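Local coordinates for probable eukaryotic D-amino acid tRNA deacylase, LMAJ005534AAA (Leishmania major, PDB 1TC5), which may hydrolyse D-tyrosyl-tRNA(Tyr) to D-tyrosine and free tRNA(Tyr), as a divergent homodimeric member of the DTD family, at residues D127-C130 against H131-V135. Sequence-based numbering, arbitrary orientation.
Sequences DRFC and HFVRV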
loop_
_atom_site.group_PDB
_atom_site.type_symbol
_atom_site.label_atom_id
_atom_site.label_comp_id
_atom_site.label_asym_id
_atom_site.label_seq_id
_atom_site.Cartn_x
_atom_site.Cartn_y
_atom_site.Cartn_z
ATOM N N ASP A 127 -11.132 -14.124 9.077
ATOM C CA ASP A 127 -10.664 -15.320 9.750
ATOM C C ASP A 127 -10.624 -16.535 8.810
ATOM O O ASP A 127 -9.661 -17.302 8.804
ATOM C CB ASP A 127 -11.566 -15.595 10.946
ATOM C CG ASP A 127 -11.036 -16.684 11.826
ATOM O OD1 ASP A 127 -10.002 -16.444 12.479
ATOM O OD2 ASP A 127 -11.586 -17.802 11.926
ATOM N N ARG A 128 -11.683 -16.695 8.018
ATOM C CA ARG A 128 -11.804 -17.835 7.109
ATOM C C ARG A 128 -10.778 -17.729 6.005
ATOM O O ARG A 128 -10.142 -18.708 5.639
ATOM C CB ARG A 128 -13.225 -17.897 6.553
ATOM C CG ARG A 128 -13.613 -19.199 5.910
ATOM C CD ARG A 128 -13.910 -20.300 6.900
ATOM N NE ARG A 128 -14.180 -21.579 6.237
ATOM C CZ ARG A 128 -13.818 -22.777 6.702
ATOM N NH1 ARG A 128 -13.152 -22.912 7.849
ATOM N NH2 ARG A 128 -14.128 -23.860 6.009
ATOM N N PHE A 129 -10.585 -16.517 5.512
ATOM C CA PHE A 129 -9.616 -16.251 4.469
ATOM C C PHE A 129 -8.178 -16.519 4.924
ATOM O O PHE A 129 -7.401 -17.095 4.171
ATOM C CB PHE A 129 -9.751 -14.809 3.982
ATOM C CG PHE A 129 -8.751 -14.428 2.946
ATOM C CD1 PHE A 129 -9.015 -14.658 1.597
ATOM C CD2 PHE A 129 -7.547 -13.832 3.311
ATOM C CE1 PHE A 129 -8.097 -14.294 0.622
ATOM C CE2 PHE A 129 -6.613 -13.446 2.329
ATOM C CZ PHE A 129 -6.888 -13.697 0.991
ATOM N N CYS A 130 -7.838 -16.139 6.159
ATOM C CA CYS A 130 -6.512 -16.391 6.695
ATOM C C CYS A 130 -6.291 -17.895 6.920
ATOM O O CYS A 130 -5.199 -18.401 6.656
ATOM C CB CYS A 130 -6.284 -15.608 7.999
ATOM S SG CYS A 130 -6.259 -13.769 7.852
ATOM N N HIS A 131 -7.322 -18.590 7.406
ATOM C CA HIS A 131 -7.275 -20.053 7.536
ATOM C C HIS A 131 -6.956 -20.756 6.192
ATOM O O HIS A 131 -6.100 -21.649 6.124
ATOM C CB HIS A 131 -8.599 -20.568 8.121
ATOM C CG HIS A 131 -8.738 -22.062 8.072
ATOM N ND1 HIS A 131 -7.796 -22.914 8.609
ATOM C CD2 HIS A 131 -9.695 -22.852 7.527
ATOM C CE1 HIS A 131 -8.172 -24.166 8.407
ATOM N NE2 HIS A 131 -9.315 -24.156 7.745
ATOM N N PHE A 132 -7.672 -20.372 5.135
ATOM C CA PHE A 132 -7.500 -20.965 3.820
ATOM C C PHE A 132 -6.101 -20.719 3.287
ATOM O O PHE A 132 -5.551 -21.566 2.616
ATOM C CB PHE A 132 -8.547 -20.431 2.833
ATOM C CG PHE A 132 -9.945 -20.974 3.034
ATOM C CD1 PHE A 132 -10.183 -22.184 3.696
ATOM C CD2 PHE A 132 -11.036 -20.282 2.510
ATOM C CE1 PHE A 132 -11.475 -22.675 3.851
ATOM C CE2 PHE A 132 -12.333 -20.768 2.665
ATOM C CZ PHE A 132 -12.549 -21.975 3.330
ATOM N N VAL A 133 -5.528 -19.549 3.570
ATOM C CA VAL A 133 -4.172 -19.225 3.099
ATOM C C VAL A 133 -3.166 -20.095 3.855
ATOM O O VAL A 133 -2.297 -20.707 3.250
ATOM C CB VAL A 133 -3.854 -17.690 3.227
ATOM C CG1 VAL A 133 -2.389 -17.334 2.808
ATOM C CG2 VAL A 133 -4.830 -16.879 2.381
ATOM N N ARG A 134 -3.309 -20.180 5.175
ATOM C CA ARG A 134 -2.469 -21.062 5.994
ATOM C C ARG A 134 -2.460 -22.491 5.450
ATOM O O ARG A 134 -1.398 -23.115 5.333
ATOM C CB ARG A 134 -2.964 -21.124 7.454
ATOM C CG ARG A 134 -2.656 -19.914 8.338
ATOM C CD ARG A 134 -3.293 -20.044 9.741
ATOM N NE ARG A 134 -3.950 -18.825 10.164
ATOM C CZ ARG A 134 -5.123 -18.756 10.766
ATOM N NH1 ARG A 134 -5.833 -19.845 11.031
ATOM N NH2 ARG A 134 -5.591 -17.564 11.110
ATOM N N VAL A 135 -3.649 -22.993 5.117
ATOM C CA VAL A 135 -3.804 -24.368 4.649
ATOM C C VAL A 135 -3.115 -24.533 3.289
ATOM O O VAL A 135 -2.377 -25.496 3.088
ATOM C CB VAL A 135 -5.302 -24.786 4.626
ATOM C CG1 VAL A 135 -5.513 -26.121 3.928
ATOM C CG2 VAL A 135 -5.835 -24.855 6.056
HETATM O O HOH W 1 -8.076 -17.438 10.807
#
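His131 donates its backbone N to Asp127 O at 3.0 Å, the first of four consecutive i to i+4 bonds, through Arg134 N to Cys130 O, within helix 119-136. Its imidazole lies beside the Arg128 side chain, both pointing the same way, with CD2 3.5 Å from Arg128 NH1; ND1 is hydrogen-bonded to Glu141. Phe132 meets the same arginine further along its chain, from CG to the guanidinium. Chi1 of Arg128 (-164°) brings CG to the Phe132 ring as an off-centre CH-pi contact, and the bend at chi2 brings the guanidinium across it, Phe132 CE1 over one face, the two planes 62° apart. Arg128 NE to Phe132 CZ is 3.4 Å, while NH2 reaches on to a salt bridge with Asp55. Val133 sets CG2 over the face of the Phe129 ring, 4.1 Å from its centroid, on the buried side of the helix, where Phe129 also touches Val62 of helix 55-67 and Val133 touches Ile94 of strand 93-98. In Arg134 the bend at chi3 (-134°) turns one guanidinium face back over the Cys130-His131 peptide, Cys130 C 4.0 Å from the plane. NH2 bonds weakly to a water that donates to Asp127 O at 2.6 Å and weakly to Asp127 OD1, linking carboxylate and guanidinium without direct contact. Glu141 OE2, shared by His131 ND1 and Arg134 NH1, would probably favour a protonated imidazole.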